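Local coordinates for ABC transporter periplasmic peptide-binding protein (Pseudoalteromonas, PDB 4QFK) that probably binds dipeptides in the periplasm and delivers them to an ABC transporter for uptake, at residues N415-R420 and V429-A434. Residues are numbered along the deposited sequence; the frame is centred on the assembly and turned at random.
Sequences NTFIQR and VLLGWA
Phe417 reaches from the helix 415-420 to the strand 429-434 and buries more surface in this contact than any other residue, with Leu431 second and Ile418 third. Its leading atom is CZ, which lies 3.5 Å from Val429 CG2, the tightest approach between the segments. The methyl approaches the ring at a slant. The first torsions are consistent with this meeting: the Phe417 ring is anti to the backbone N (chi1 173°), which carries it out from the helix, and Val429 has CG2 anti to its own N, the branch that turns to the ring.

The helix packs on one face of the large mixed sheet of this family 5 solute-binding protein, where strand 428-434 runs parallel to 372-378 and antiparallel to 282-297. The chain passes from edge strand 405-410 through the helix to strand 428-434, with strand 372-378 lying between the two in the sheet: a beta-alpha-beta crossover. Trp377 of that intervening strand touches both Phe417 and Val429.

Next along the ring, Phe417 CE2 stands 4.2 Å from Leu431 CD2. That same leucine methyl also meets Ile418, whose CD1 is 4.3 Å away, so one branch of Leu431 touches two successive helix residues. Ile418 CB does not point at the strand; only its terminal CD1 reaches across. Helix and strand axes cross at -103° and approach to 11.5 Å. The side-chain contacts are apolar and the interface is small, 138 Å² summed over both sides; Leu430 O, 4.4 Å from Phe417 CZ, is a looser neighbour of the ring. The Leu430 side chain, on the side turned from the helix, packs instead on Met392, Ala393 and Met396 of helix 389-401.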
ATOM      1  N   ASN A 415     -16.665  -7.278  -3.269  1.00 39.38           N
ATOM      2  CA  ASN A 415     -16.536  -8.206  -2.151  1.00 42.65           C
ATOM      3  C   ASN A 415     -16.824  -9.656  -2.531  1.00 42.58           C
ATOM      4  O   ASN A 415     -16.166 -10.578  -2.032  1.00 39.32           O
ATOM      5  CB  ASN A 415     -17.403  -7.761  -0.975  1.00 48.77           C
ATOM      6  CG  ASN A 415     -16.901  -6.475  -0.341  1.00 53.52           C
ATOM      7  OD1 ASN A 415     -15.718  -6.353  -0.005  1.00 47.65           O
ATOM      8  ND2 ASN A 415     -17.795  -5.503  -0.188  1.00 56.68           N
ATOM      9  N   THR A 416     -17.800  -9.844  -3.417  1.00 37.96           N
ATOM     10  CA  THR A 416     -18.157 -11.168  -3.920  1.00 38.95           C
ATOM     11  C   THR A 416     -17.109 -11.639  -4.929  1.00 39.90           C
ATOM     12  O   THR A 416     -16.818 -12.838  -5.056  1.00 32.95           O
ATOM     13  CB  THR A 416     -19.551 -11.153  -4.584  1.00 41.77           C
ATOM     14  OG1 THR A 416     -20.539 -10.765  -3.614  1.00 45.46           O
ATOM     15  CG2 THR A 416     -19.897 -12.530  -5.137  1.00 38.61           C
ATOM     16  N   PHE A 417     -16.539 -10.676  -5.644  1.00 36.49           N
ATOM     17  CA  PHE A 417     -15.485 -10.979  -6.587  1.00 31.54           C
ATOM     18  C   PHE A 417     -14.282 -11.552  -5.840  1.00 31.21           C
ATOM     19  O   PHE A 417     -13.747 -12.597  -6.214  1.00 30.24           O
ATOM     20  CB  PHE A 417     -15.110  -9.720  -7.357  1.00 30.27           C
ATOM     21  CG  PHE A 417     -13.914  -9.877  -8.239  1.00 23.02           C
ATOM     22  CD1 PHE A 417     -14.045 -10.376  -9.519  1.00 22.90           C
ATOM     23  CD2 PHE A 417     -12.654  -9.506  -7.791  1.00 26.43           C
ATOM     24  CE1 PHE A 417     -12.938 -10.516 -10.341  1.00 21.40           C
ATOM     25  CE2 PHE A 417     -11.551  -9.645  -8.608  1.00 24.72           C
ATOM     26  CZ  PHE A 417     -11.697 -10.151  -9.884  1.00 21.43           C
ATOM     27  N   ILE A 418     -13.877 -10.886  -4.766  1.00 31.19           N
ATOM     28  CA  ILE A 418     -12.712 -11.330  -4.011  1.00 28.96           C
ATOM     29  C   ILE A 418     -12.938 -12.657  -3.279  1.00 31.64           C
ATOM     30  O   ILE A 418     -12.005 -13.439  -3.123  1.00 28.60           O
ATOM     31  CB  ILE A 418     -12.205 -10.248  -3.036  1.00 31.32           C
ATOM     32  CG1 ILE A 418     -11.502  -9.140  -3.814  1.00 37.60           C
ATOM     33  CG2 ILE A 418     -11.189 -10.833  -2.063  1.00 26.08           C
ATOM     34  CD1 ILE A 418     -10.135  -9.559  -4.354  1.00 39.66           C
ATOM     35  N   GLN A 419     -14.165 -12.917  -2.841  1.00 34.50           N
ATOM     36  CA  GLN A 419     -14.456 -14.177  -2.167  1.00 33.55           C
ATOM     37  C   GLN A 419     -14.330 -15.325  -3.159  1.00 33.25           C
ATOM     38  O   GLN A 419     -13.685 -16.330  -2.874  1.00 36.76           O
ATOM     39  CB  GLN A 419     -15.864 -14.190  -1.562  1.00 37.13           C
ATOM     40  CG  GLN A 419     -16.967 -14.377  -2.599  1.00 41.46           C
ATOM     41  CD  GLN A 419     -18.183 -15.145  -2.084  1.00 50.02           C
ATOM     42  OE1 GLN A 419     -18.071 -16.295  -1.630  1.00 48.25           O
ATOM     43  NE2 GLN A 419     -19.359 -14.514  -2.170  1.00 42.79           N
ATOM     44  N   ARG A 420     -14.955 -15.174  -4.321  1.00 32.20           N
ATOM     45  CA  ARG A 420     -14.929 -16.224  -5.332  1.00 32.71           C
ATOM     46  C   ARG A 420     -13.532 -16.492  -5.897  1.00 27.95           C
ATOM     47  O   ARG A 420     -13.189 -17.633  -6.199  1.00 25.85           O
ATOM     48  CB  ARG A 420     -15.939 -15.923  -6.437  1.00 28.79           C
ATOM     49  CG  ARG A 420     -17.360 -16.021  -5.932  1.00 35.33           C
ATOM     50  CD  ARG A 420     -18.413 -15.647  -6.979  1.00 35.01           C
ATOM     51  NE  ARG A 420     -19.687 -15.340  -6.331  1.00 33.04           N
ATOM     52  CZ  ARG A 420     -20.871 -15.413  -6.926  1.00 35.01           C
ATOM     53  NH1 ARG A 420     -20.948 -15.788  -8.190  1.00 29.67           N
ATOM     54  NH2 ARG A 420     -21.978 -15.115  -6.253  1.00 38.29           N
ATOM     55  N   VAL A 429      -7.804 -14.405 -13.954  1.00 17.56           N
ATOM     56  CA  VAL A 429      -8.263 -13.186 -13.300  1.00 11.58           C
ATOM     57  C   VAL A 429      -7.259 -12.061 -13.477  1.00 14.04           C
ATOM     58  O   VAL A 429      -6.046 -12.244 -13.281  1.00 11.29           O
ATOM     59  CB  VAL A 429      -8.531 -13.430 -11.799  1.00 14.88           C
ATOM     60  CG1 VAL A 429      -7.256 -13.932 -11.097  1.00 15.24           C
ATOM     61  CG2 VAL A 429      -9.072 -12.165 -11.117  1.00 18.85           C
ATOM     62  N   LEU A 430      -7.775 -10.913 -13.905  1.00 13.59           N
ATOM     63  CA  LEU A 430      -7.005  -9.688 -13.947  1.00 11.18           C
ATOM     64  C   LEU A 430      -7.220  -9.027 -12.619  1.00 17.33           C
ATOM     65  O   LEU A 430      -8.345  -8.648 -12.256  1.00 15.61           O
ATOM     66  CB  LEU A 430      -7.489  -8.776 -15.061  1.00 13.46           C
ATOM     67  CG  LEU A 430      -7.323  -9.337 -16.474  1.00 12.65           C
ATOM     68  CD1 LEU A 430      -8.024  -8.413 -17.451  1.00 12.23           C
ATOM     69  CD2 LEU A 430      -5.824  -9.535 -16.825  1.00  9.17           C
ATOM     70  N   LEU A 431      -6.126  -8.901 -11.888  1.00 15.62           N
ATOM     71  CA  LEU A 431      -6.164  -8.405 -10.538  1.00 18.88           C
ATOM     72  C   LEU A 431      -4.793  -7.825 -10.254  1.00 18.30           C
ATOM     73  O   LEU A 431      -3.969  -7.659 -11.163  1.00 18.50           O
ATOM     74  CB  LEU A 431      -6.490  -9.552  -9.593  1.00 17.91           C
ATOM     75  CG  LEU A 431      -6.811  -9.344  -8.117  1.00 20.63           C
ATOM     76  CD1 LEU A 431      -7.585  -8.067  -7.842  1.00 14.19           C
ATOM     77  CD2 LEU A 431      -7.561 -10.574  -7.606  1.00 21.56           C
ATOM     78  N   GLY A 432      -4.531  -7.510  -9.002  1.00 17.06           N
ATOM     79  CA  GLY A 432      -3.255  -6.917  -8.693  1.00 21.55           C
ATOM     80  C   GLY A 432      -3.015  -6.665  -7.232  1.00 19.46           C
ATOM     81  O   GLY A 432      -3.814  -7.021  -6.372  1.00 20.35           O
ATOM     82  N   TRP A 433      -1.888  -6.026  -6.963  1.00 19.00           N
ATOM     83  CA  TRP A 433      -1.423  -5.870  -5.606  1.00 22.84           C
ATOM     84  C   TRP A 433      -0.652  -4.566  -5.460  1.00 18.71           C
ATOM     85  O   TRP A 433       0.141  -4.184  -6.315  1.00 17.63           O
ATOM     86  CB  TRP A 433      -0.573  -7.086  -5.181  1.00 20.33           C
ATOM     87  CG  TRP A 433      -0.143  -7.085  -3.719  1.00 17.74           C
ATOM     88  CD1 TRP A 433       1.117  -6.877  -3.242  1.00 20.63           C
ATOM     89  CD2 TRP A 433      -0.970  -7.303  -2.566  1.00 20.51           C
ATOM     90  NE1 TRP A 433       1.132  -6.954  -1.871  1.00 21.40           N
ATOM     91  CE2 TRP A 433      -0.134  -7.213  -1.428  1.00 19.25           C
ATOM     92  CE3 TRP A 433      -2.330  -7.569  -2.381  1.00 19.77           C
ATOM     93  CZ2 TRP A 433      -0.614  -7.375  -0.131  1.00 21.87           C
ATOM     94  CZ3 TRP A 433      -2.805  -7.732  -1.088  1.00 29.44           C
ATOM     95  CH2 TRP A 433      -1.948  -7.635   0.020  1.00 26.21           C
ATOM     96  N   ALA A 434      -0.949  -3.878  -4.372  1.00 18.78           N
ATOM     97  CA  ALA A 434      -0.255  -2.673  -3.957  1.00 15.57           C
ATOM     98  C   ALA A 434       0.304  -3.093  -2.635  1.00 16.17           C
ATOM     99  O   ALA A 434      -0.443  -3.535  -1.756  1.00 13.94           O
ATOM    100  CB  ALA A 434      -1.248  -1.533  -3.764  1.00 15.01           C
TER